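Local coordinates for protein tungsten-containing formylmethanofuran dehydrogenase 2 subunit C (Methanothermobacter wolfeii, PDB 5T5I) that is subunit C of a tungsten-containing formylmethanofuran dehydrogenase, which reduces carbon dioxide, with methanofuran, to formylmethanofuran; its beta-helical fold probably has a structural role in the complex, at residues C[21-27]-C[61-67]; C[201-205]-C[247-251]; C[241-245]-C[257-262]. One frame throughout, in Å; residues are numbered along the deposited sequence.

Contact 1 (C[21-27]-C[61-67]); sequences IKPDVFA and APEDIKI
Pro23, Phe26 and Ala27 press against Ile65, Ile67 and Pro62. The short helix 23-26 thereby packs against the N-terminal part of the parallel beta-helix, the coiled stack of strands that makes up most of this subunit. No hydrogen bond links the two segments, so the join rests on shape. The main bump is the end of Ile67. Its CD1 sits in a hollow formed by the Lys22-Pro23 peptide, the Pro23 ring and the Phe26 ring. It lies 3.5 Å from Lys22 C and over one face of the Phe26 ring, 3.7 Å from the ring centroid and 18° off the normal, a CH-pi contact. The methyl is offset toward the rim, and the two side chains cross at about a right angle. In Ile67, CG1 stands anti to the carbonyl carbon (chi1 -57°), which sends the long branch at the ring and leaves CG2 near Phe26 CE2. Ile65 makes the second bump and divides its work. Its CG2 meets Pro23 CB at 3.9 Å, while its CD1 fits against the end of the helix, at the backbone of Phe26 and Ala27. Pro62 fills the third place. Its CB lies beside Pro23 O at 3.6 Å, and its CD meets the Ala27 methyl. The two prolines touch CB to CB at 4.0 Å. Ile4 and Leu6 of strand 3-8 and Ile37 also pack on Phe26. Asp24 hydrogen-bonds Thr84, and Lys22 NZ reaches the carbonyls of Gln81 and Pro19. At the helix end Ile65 CD1 stands 3.5 Å from Ala27 CA, closer than usual carbon contact.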
loop_
_atom_site.group_PDB
_atom_site.type_symbol
_atom_site.label_atom_id
_atom_site.label_comp_id
_atom_site.label_asym_id
_atom_site.label_seq_id
_atom_site.Cartn_x
_atom_site.Cartn_y
_atom_site.Cartn_z
ATOM N N ILE C 21 51.713 -16.662 26.151
ATOM C CA ILE C 21 52.267 -16.907 24.816
ATOM C C ILE C 21 52.484 -15.536 24.177
ATOM O O ILE C 21 51.582 -14.973 23.559
ATOM C CB ILE C 21 51.421 -17.845 23.924
ATOM C CG1 ILE C 21 51.347 -19.242 24.571
ATOM C CG2 ILE C 21 52.062 -17.957 22.499
ATOM C CD1 ILE C 21 50.374 -20.230 23.894
ATOM N N LYS C 22 53.667 -14.987 24.391
ATOM C CA LYS C 22 54.070 -13.714 23.811
ATOM C C LYS C 22 55.591 -13.552 23.863
ATOM O O LYS C 22 56.218 -14.073 24.788
ATOM C CB LYS C 22 53.378 -12.516 24.482
ATOM C CG LYS C 22 53.485 -12.428 25.997
ATOM C CD LYS C 22 52.996 -11.054 26.462
ATOM C CE LYS C 22 52.674 -10.915 27.937
ATOM N NZ LYS C 22 51.261 -11.254 28.251
ATOM N N PRO C 23 56.198 -12.814 22.912
ATOM C CA PRO C 23 57.670 -12.643 22.936
ATOM C C PRO C 23 58.244 -12.087 24.253
ATOM O O PRO C 23 59.347 -12.480 24.643
ATOM C CB PRO C 23 57.921 -11.703 21.751
ATOM C CG PRO C 23 56.781 -11.968 20.819
ATOM C CD PRO C 23 55.609 -12.153 21.729
ATOM N N ASP C 24 57.478 -11.225 24.967
ATOM C CA ASP C 24 57.901 -10.637 26.250
ATOM C C ASP C 24 58.184 -11.696 27.340
ATOM O O ASP C 24 59.113 -11.525 28.130
ATOM C CB ASP C 24 56.855 -9.637 26.759
ATOM C CG ASP C 24 56.609 -8.495 25.798
ATOM O OD1 ASP C 24 55.896 -8.714 24.780
ATOM O OD2 ASP C 24 57.168 -7.401 26.024
ATOM N N VAL C 25 57.399 -12.786 27.370
ATOM C CA VAL C 25 57.588 -13.863 28.345
ATOM C C VAL C 25 58.651 -14.841 27.850
ATOM O O VAL C 25 59.421 -15.343 28.658
ATOM C CB VAL C 25 56.252 -14.578 28.656
ATOM C CG1 VAL C 25 56.456 -15.768 29.600
ATOM C CG2 VAL C 25 55.251 -13.597 29.259
ATOM N N PHE C 26 58.673 -15.139 26.533
ATOM C CA PHE C 26 59.628 -16.096 25.958
ATOM C C PHE C 26 61.053 -15.552 26.007
ATOM O O PHE C 26 61.991 -16.342 26.103
ATOM C CB PHE C 26 59.221 -16.486 24.521
ATOM C CG PHE C 26 58.088 -17.488 24.382
ATOM C CD1 PHE C 26 57.037 -17.518 25.298
ATOM C CD2 PHE C 26 58.011 -18.317 23.272
ATOM C CE1 PHE C 26 55.998 -18.441 25.161
ATOM C CE2 PHE C 26 56.962 -19.226 23.128
ATOM C CZ PHE C 26 55.958 -19.274 24.069
ATOM N N ALA C 27 61.224 -14.206 25.999
ATOM C CA ALA C 27 62.553 -13.574 26.053
ATOM C C ALA C 27 63.346 -13.981 27.299
ATOM O O ALA C 27 62.814 -13.937 28.408
ATOM C CB ALA C 27 62.418 -12.060 25.990
ATOM N N ALA C 61 66.072 -10.727 23.938
ATOM C CA ALA C 61 65.192 -9.564 23.759
ATOM C C ALA C 61 63.894 -9.941 23.017
ATOM O O ALA C 61 63.954 -10.695 22.047
ATOM C CB ALA C 61 65.943 -8.491 22.985
ATOM N N PRO C 62 62.718 -9.426 23.433
ATOM C CA PRO C 62 61.470 -9.802 22.738
ATOM C C PRO C 62 61.381 -9.375 21.275
ATOM O O PRO C 62 60.716 -10.056 20.500
ATOM C CB PRO C 62 60.378 -9.162 23.591
ATOM C CG PRO C 62 61.043 -8.069 24.329
ATOM C CD PRO C 62 62.445 -8.518 24.567
ATOM N N GLU C 63 62.046 -8.265 20.898
ATOM C CA GLU C 63 62.065 -7.776 19.513
ATOM C C GLU C 63 62.743 -8.761 18.550
ATOM O O GLU C 63 62.480 -8.695 17.349
ATOM C CB GLU C 63 62.708 -6.369 19.390
ATOM C CG GLU C 63 64.120 -6.233 19.943
ATOM C CD GLU C 63 64.227 -5.662 21.345
ATOM O OE1 GLU C 63 65.235 -4.976 21.618
ATOM O OE2 GLU C 63 63.340 -5.937 22.186
ATOM N N ASP C 64 63.610 -9.665 19.067
ATOM C CA ASP C 64 64.282 -10.680 18.254
ATOM C C ASP C 64 63.558 -12.037 18.286
ATOM O O ASP C 64 64.085 -12.994 17.736
ATOM C CB ASP C 64 65.742 -10.847 18.719
ATOM C CG ASP C 64 66.539 -9.562 18.676
ATOM O OD1 ASP C 64 66.379 -8.796 17.696
ATOM O OD2 ASP C 64 67.320 -9.321 19.616
ATOM N N ILE C 65 62.343 -12.121 18.865
ATOM C CA ILE C 65 61.603 -13.380 18.953
ATOM C C ILE C 65 60.437 -13.405 17.996
ATOM O O ILE C 65 59.625 -12.475 17.972
ATOM C CB ILE C 65 61.152 -13.665 20.408
ATOM C CG1 ILE C 65 62.382 -14.070 21.242
ATOM C CG2 ILE C 65 60.058 -14.759 20.456
ATOM C CD1 ILE C 65 62.202 -14.167 22.650
ATOM N N LYS C 66 60.326 -14.522 17.265
ATOM C CA LYS C 66 59.228 -14.825 16.365
ATOM C C LYS C 66 58.633 -16.159 16.835
ATOM O O LYS C 66 59.301 -17.190 16.741
ATOM C CB LYS C 66 59.737 -14.939 14.928
ATOM C CG LYS C 66 58.641 -15.121 13.892
ATOM C CD LYS C 66 59.238 -15.617 12.572
ATOM C CE LYS C 66 58.390 -15.305 11.365
ATOM N NZ LYS C 66 59.108 -14.455 10.380
ATOM N N ILE C 67 57.401 -16.139 17.373
ATOM C CA ILE C 67 56.723 -17.357 17.809
ATOM C C ILE C 67 55.887 -17.875 16.642
ATOM O O ILE C 67 55.043 -17.142 16.123
ATOM C CB ILE C 67 55.841 -17.142 19.069
ATOM C CG1 ILE C 67 56.674 -16.574 20.243
ATOM C CG2 ILE C 67 55.167 -18.478 19.477
ATOM C CD1 ILE C 67 55.867 -16.094 21.480
#

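Contact 2 (C[201-205]-C[247-251]); sequences GGEMA and GDHAI
Asp248 OD2 accepts a hydrogen bond from Glu203 N at 2.8 Å, with an angle of 163° at the hydrogen. The N-H comes to the anti side of the carboxylate, 20° out of its plane. The other oxygen turns back on its own loop. Asp248 OD1 takes Ala250 N at 3.1 Å, from well above the carboxylate plane, and closes an Asx turn. One carboxylate thus ties two loops, and the two bonds fix its rotation. CG of Asp248 lies anti to the backbone N (chi1 -178°), which carries the carboxylate across to the turn from Gly201 to Met204. With an alanine here, Glu203 N and Ala250 N would probably lose these acceptors and the two loops their tie. A backbone bond runs the opposite way, from Asp248 N to Met204 O at 3.0 Å. The same peptide, which is cis, has Gly247 O against Met204 CG at 3.5 Å. Ile251 lies along the other flank. Its CG1 touches Glu203 O at 3.5 Å, its CD1 meets Glu203 CB, and its CG2 faces the Ala205 methyl at 4.2 Å. Outside the two segments, the carboxylate of Glu203 bonds to another protein chain, with a salt bridge to a basic side chain of that chain and a hydrogen bond to an aromatic one. Backbone bonds to Pro181, His184 and Met185 tie the first loop to the previous coil. The pair of turns, type II at Gly201-Met204 and type I at Asp248-Ile251, joins a coil loop of the beta-helix to the loop of its C-terminal hairpin.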
loop_
_atom_site.group_PDB
_atom_site.type_symbol
_atom_site.label_atom_id
_atom_site.label_comp_id
_atom_site.label_asym_id
_atom_site.label_seq_id
_atom_site.Cartn_x
_atom_site.Cartn_y
_atom_site.Cartn_z
ATOM N N GLY C 201 28.254 3.878 12.534
ATOM C CA GLY C 201 28.473 5.119 13.255
ATOM C C GLY C 201 27.410 5.475 14.280
ATOM O O GLY C 201 27.348 6.632 14.707
ATOM N N GLY C 202 26.586 4.497 14.687
ATOM C CA GLY C 202 25.557 4.715 15.696
ATOM C C GLY C 202 26.161 5.310 16.953
ATOM O O GLY C 202 27.165 4.800 17.445
ATOM N N GLU C 203 25.632 6.454 17.397
ATOM C CA GLU C 203 26.096 7.177 18.588
ATOM C C GLU C 203 27.588 7.611 18.533
ATOM O O GLU C 203 28.195 7.857 19.572
ATOM C CB GLU C 203 25.782 6.359 19.853
ATOM C CG GLU C 203 24.289 6.193 20.072
ATOM C CD GLU C 203 23.979 5.168 21.138
ATOM O OE1 GLU C 203 23.929 3.963 20.809
ATOM O OE2 GLU C 203 23.829 5.573 22.315
ATOM N N MET C 204 28.169 7.770 17.329
ATOM C CA MET C 204 29.558 8.221 17.234
ATOM C C MET C 204 29.636 9.724 17.589
ATOM O O MET C 204 28.702 10.486 17.307
ATOM C CB MET C 204 30.162 7.940 15.828
ATOM C CG MET C 204 29.694 8.904 14.741
ATOM S SD MET C 204 30.245 8.546 13.040
ATOM C CE MET C 204 31.982 8.284 13.269
ATOM N N ALA C 205 30.741 10.119 18.233
ATOM C CA ALA C 205 31.033 11.516 18.596
ATOM C C ALA C 205 32.172 12.126 17.741
ATOM O O ALA C 205 32.296 13.344 17.662
ATOM C CB ALA C 205 31.408 11.574 20.073
ATOM N N GLY C 247 27.698 13.231 11.930
ATOM C CA GLY C 247 26.850 12.822 13.045
ATOM C C GLY C 247 27.610 12.113 14.140
ATOM O O GLY C 247 28.835 12.257 14.220
ATOM N N ASP C 248 26.950 11.318 14.991
ATOM C CA ASP C 248 25.509 11.070 15.065
ATOM C C ASP C 248 24.929 12.185 15.931
ATOM O O ASP C 248 25.265 12.270 17.122
ATOM C CB ASP C 248 25.287 9.688 15.703
ATOM C CG ASP C 248 23.855 9.206 15.835
ATOM O OD1 ASP C 248 22.930 10.032 15.691
ATOM O OD2 ASP C 248 23.663 8.011 16.131
ATOM N N HIS C 249 24.034 13.019 15.380
ATOM C CA HIS C 249 23.503 14.146 16.141
ATOM C C HIS C 249 22.503 13.769 17.270
ATOM O O HIS C 249 21.985 14.670 17.917
ATOM C CB HIS C 249 22.940 15.229 15.237
ATOM C CG HIS C 249 23.916 15.799 14.258
ATOM N ND1 HIS C 249 23.600 15.740 12.929
ATOM C CD2 HIS C 249 25.153 16.353 14.375
ATOM C CE1 HIS C 249 24.607 16.278 12.281
ATOM N NE2 HIS C 249 25.563 16.650 13.086
ATOM N N ALA C 250 22.331 12.466 17.592
ATOM C CA ALA C 250 21.663 12.041 18.819
ATOM C C ALA C 250 22.628 12.350 19.986
ATOM O O ALA C 250 22.188 12.408 21.121
ATOM C CB ALA C 250 21.383 10.546 18.802
ATOM N N ILE C 251 23.950 12.485 19.699
ATOM C CA ILE C 251 25.013 12.789 20.672
ATOM C C ILE C 251 25.297 14.298 20.632
ATOM O O ILE C 251 25.402 14.879 19.548
ATOM C CB ILE C 251 26.293 11.971 20.346
ATOM C CG1 ILE C 251 26.032 10.446 20.465
ATOM C CG2 ILE C 251 27.502 12.392 21.223
ATOM C CD1 ILE C 251 25.899 9.885 21.929
#

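Contact 3 (C[241-245]-C[257-262]); sequences AFYKF and IVYAAV
A beta hairpin made of strands 241-247 and 256-261 holds this contact. Tyr243 pairs with Ala260 through two hydrogen bonds, Tyr243 N to Ala260 O at 2.8 Å and Ala260 N to Tyr243 O at 3.0 Å. Phe245 and Val258 form the next hydrogen-bonded pair. A further bond, from Val262 N to Ala241 O, is nearly straight at 171°. Val262 CG1 stands over the centre of the Tyr243 ring, 3.8 Å from the centroid, a CH-pi contact. A water links Tyr243 OH to Val262 O, 2.7 Å from each. The hairpin continues the strands at the C-terminal end of the beta-helix: Ile257 bonds by its backbone to Gly207 and Ile209, while strand 223-229 flanks Phe242 and Lys244. On the side of the sheet that carries Phe242 and Lys244, Tyr259 from the partner strand touches both. The Lys244 chain runs extended beside the Tyr259 ring, with CG 3.6 Å from CE1. The Tyr259 OH hydrogen-bonds Glu228, which also attracts Lys244 NZ weakly. Phe242 CB meets Tyr259 CD1 at 3.9 Å. On the other side, Val258 O lies in the ring plane of Phe245 at its edge, 3.7 Å from CD2.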
loop_
_atom_site.group_PDB
_atom_site.type_symbol
_atom_site.label_atom_id
_atom_site.label_comp_id
_atom_site.label_asym_id
_atom_site.label_seq_id
_atom_site.Cartn_x
_atom_site.Cartn_y
_atom_site.Cartn_z
ATOM N N ALA C 241 33.950 8.641 -5.863
ATOM C CA ALA C 241 33.005 9.541 -5.217
ATOM C C ALA C 241 32.347 8.891 -4.004
ATOM O O ALA C 241 31.978 7.712 -4.042
ATOM C CB ALA C 241 31.949 10.009 -6.220
ATOM N N PHE C 242 32.171 9.687 -2.936
ATOM C CA PHE C 242 31.533 9.255 -1.688
ATOM C C PHE C 242 30.501 10.266 -1.198
ATOM O O PHE C 242 30.798 11.464 -1.164
ATOM C CB PHE C 242 32.589 9.093 -0.582
ATOM C CG PHE C 242 33.600 8.000 -0.828
ATOM C CD1 PHE C 242 34.729 8.236 -1.603
ATOM C CD2 PHE C 242 33.405 6.721 -0.317
ATOM C CE1 PHE C 242 35.655 7.215 -1.850
ATOM C CE2 PHE C 242 34.326 5.702 -0.571
ATOM C CZ PHE C 242 35.446 5.957 -1.328
ATOM N N TYR C 243 29.318 9.780 -0.761
ATOM C CA TYR C 243 28.324 10.603 -0.065
ATOM C C TYR C 243 28.930 10.834 1.317
ATOM O O TYR C 243 29.457 9.885 1.903
ATOM C CB TYR C 243 26.989 9.875 0.108
ATOM C CG TYR C 243 26.227 9.671 -1.176
ATOM C CD1 TYR C 243 25.800 10.756 -1.936
ATOM C CD2 TYR C 243 25.854 8.397 -1.591
ATOM C CE1 TYR C 243 25.078 10.576 -3.112
ATOM C CE2 TYR C 243 25.127 8.205 -2.764
ATOM C CZ TYR C 243 24.743 9.296 -3.524
ATOM O OH TYR C 243 24.010 9.124 -4.671
ATOM N N LYS C 244 28.922 12.085 1.801
ATOM C CA LYS C 244 29.514 12.474 3.081
ATOM C C LYS C 244 28.402 12.844 4.063
ATOM O O LYS C 244 27.502 13.621 3.730
ATOM C CB LYS C 244 30.469 13.665 2.877
ATOM C CG LYS C 244 31.245 14.061 4.120
ATOM C CD LYS C 244 32.130 15.269 3.841
ATOM C CE LYS C 244 33.005 15.640 5.008
ATOM N NZ LYS C 244 33.907 16.778 4.673
ATOM N N PHE C 245 28.485 12.297 5.271
ATOM C CA PHE C 245 27.513 12.531 6.346
ATOM C C PHE C 245 28.224 12.894 7.635
ATOM O O PHE C 245 29.281 12.327 7.915
ATOM C CB PHE C 245 26.697 11.253 6.602
ATOM C CG PHE C 245 25.870 10.781 5.437
ATOM C CD1 PHE C 245 24.557 11.209 5.276
ATOM C CD2 PHE C 245 26.376 9.849 4.538
ATOM C CE1 PHE C 245 23.772 10.729 4.226
ATOM C CE2 PHE C 245 25.605 9.390 3.473
ATOM C CZ PHE C 245 24.308 9.835 3.321
ATOM N N ILE C 257 32.292 11.492 11.004
ATOM C CA ILE C 257 32.066 11.517 9.549
ATOM C C ILE C 257 31.880 10.092 9.033
ATOM O O ILE C 257 32.674 9.206 9.366
ATOM C CB ILE C 257 33.227 12.240 8.789
ATOM C CG1 ILE C 257 33.334 13.736 9.171
ATOM C CG2 ILE C 257 33.098 12.096 7.274
ATOM C CD1 ILE C 257 32.128 14.644 8.756
ATOM N N VAL C 258 30.843 9.881 8.207
ATOM C CA VAL C 258 30.613 8.612 7.514
ATOM C C VAL C 258 30.693 8.904 6.000
ATOM O O VAL C 258 29.941 9.753 5.503
ATOM C CB VAL C 258 29.266 7.932 7.889
ATOM C CG1 VAL C 258 28.998 6.706 7.006
ATOM C CG2 VAL C 258 29.248 7.531 9.359
ATOM N N TYR C 259 31.588 8.198 5.285
ATOM C CA TYR C 259 31.713 8.266 3.819
ATOM C C TYR C 259 31.122 6.958 3.259
ATOM O O TYR C 259 31.454 5.882 3.752
ATOM C CB TYR C 259 33.179 8.395 3.361
ATOM C CG TYR C 259 33.790 9.758 3.590
ATOM C CD1 TYR C 259 33.457 10.835 2.779
ATOM C CD2 TYR C 259 34.778 9.947 4.549
ATOM C CE1 TYR C 259 34.057 12.083 2.949
ATOM C CE2 TYR C 259 35.424 11.177 4.691
ATOM C CZ TYR C 259 35.044 12.250 3.905
ATOM O OH TYR C 259 35.680 13.460 4.063
ATOM N N ALA C 260 30.234 7.048 2.272
ATOM C CA ALA C 260 29.627 5.864 1.661
ATOM C C ALA C 260 29.707 5.998 0.128
ATOM O O ALA C 260 29.242 7.005 -0.423
ATOM C CB ALA C 260 28.180 5.715 2.115
ATOM N N ALA C 261 30.316 5.000 -0.549
ATOM C CA ALA C 261 30.506 4.981 -2.021
ATOM C C ALA C 261 29.206 5.273 -2.776
ATOM O O ALA C 261 28.178 4.632 -2.505
ATOM C CB ALA C 261 31.066 3.644 -2.468
ATOM N N VAL C 262 29.244 6.257 -3.696
ATOM C CA VAL C 262 28.026 6.697 -4.388
ATOM C C VAL C 262 27.330 5.589 -5.210
ATOM O O VAL C 262 26.098 5.557 -5.240
ATOM C CB VAL C 262 28.201 7.974 -5.263
ATOM C CG1 VAL C 262 28.685 9.172 -4.434
ATOM C CG2 VAL C 262 29.079 7.728 -6.487
HETATM O O HOH W 1 24.259 7.091 -6.490
#

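Overall arrangement
From the N terminus, contact 1 comes first. It closes the loop from 21-27 to 61-67 and fastens a short helix to the first strands of the beta-helix. The coils that follow, including the one carrying the calcium site, separate it from the other two. Its centre lies about 41 Å from that of contact 2 and about 42 Å from that of contact 3, across the centre of the chain. Contacts 2 and 3 cross: the chain passes 201-205, 241-245, 247-251 and 257-262 in turn. Contact 3 closes the C-terminal hairpin, and contact 2 ties its loop to an earlier coil. They meet where Met204 packs against Ile257 and Val258.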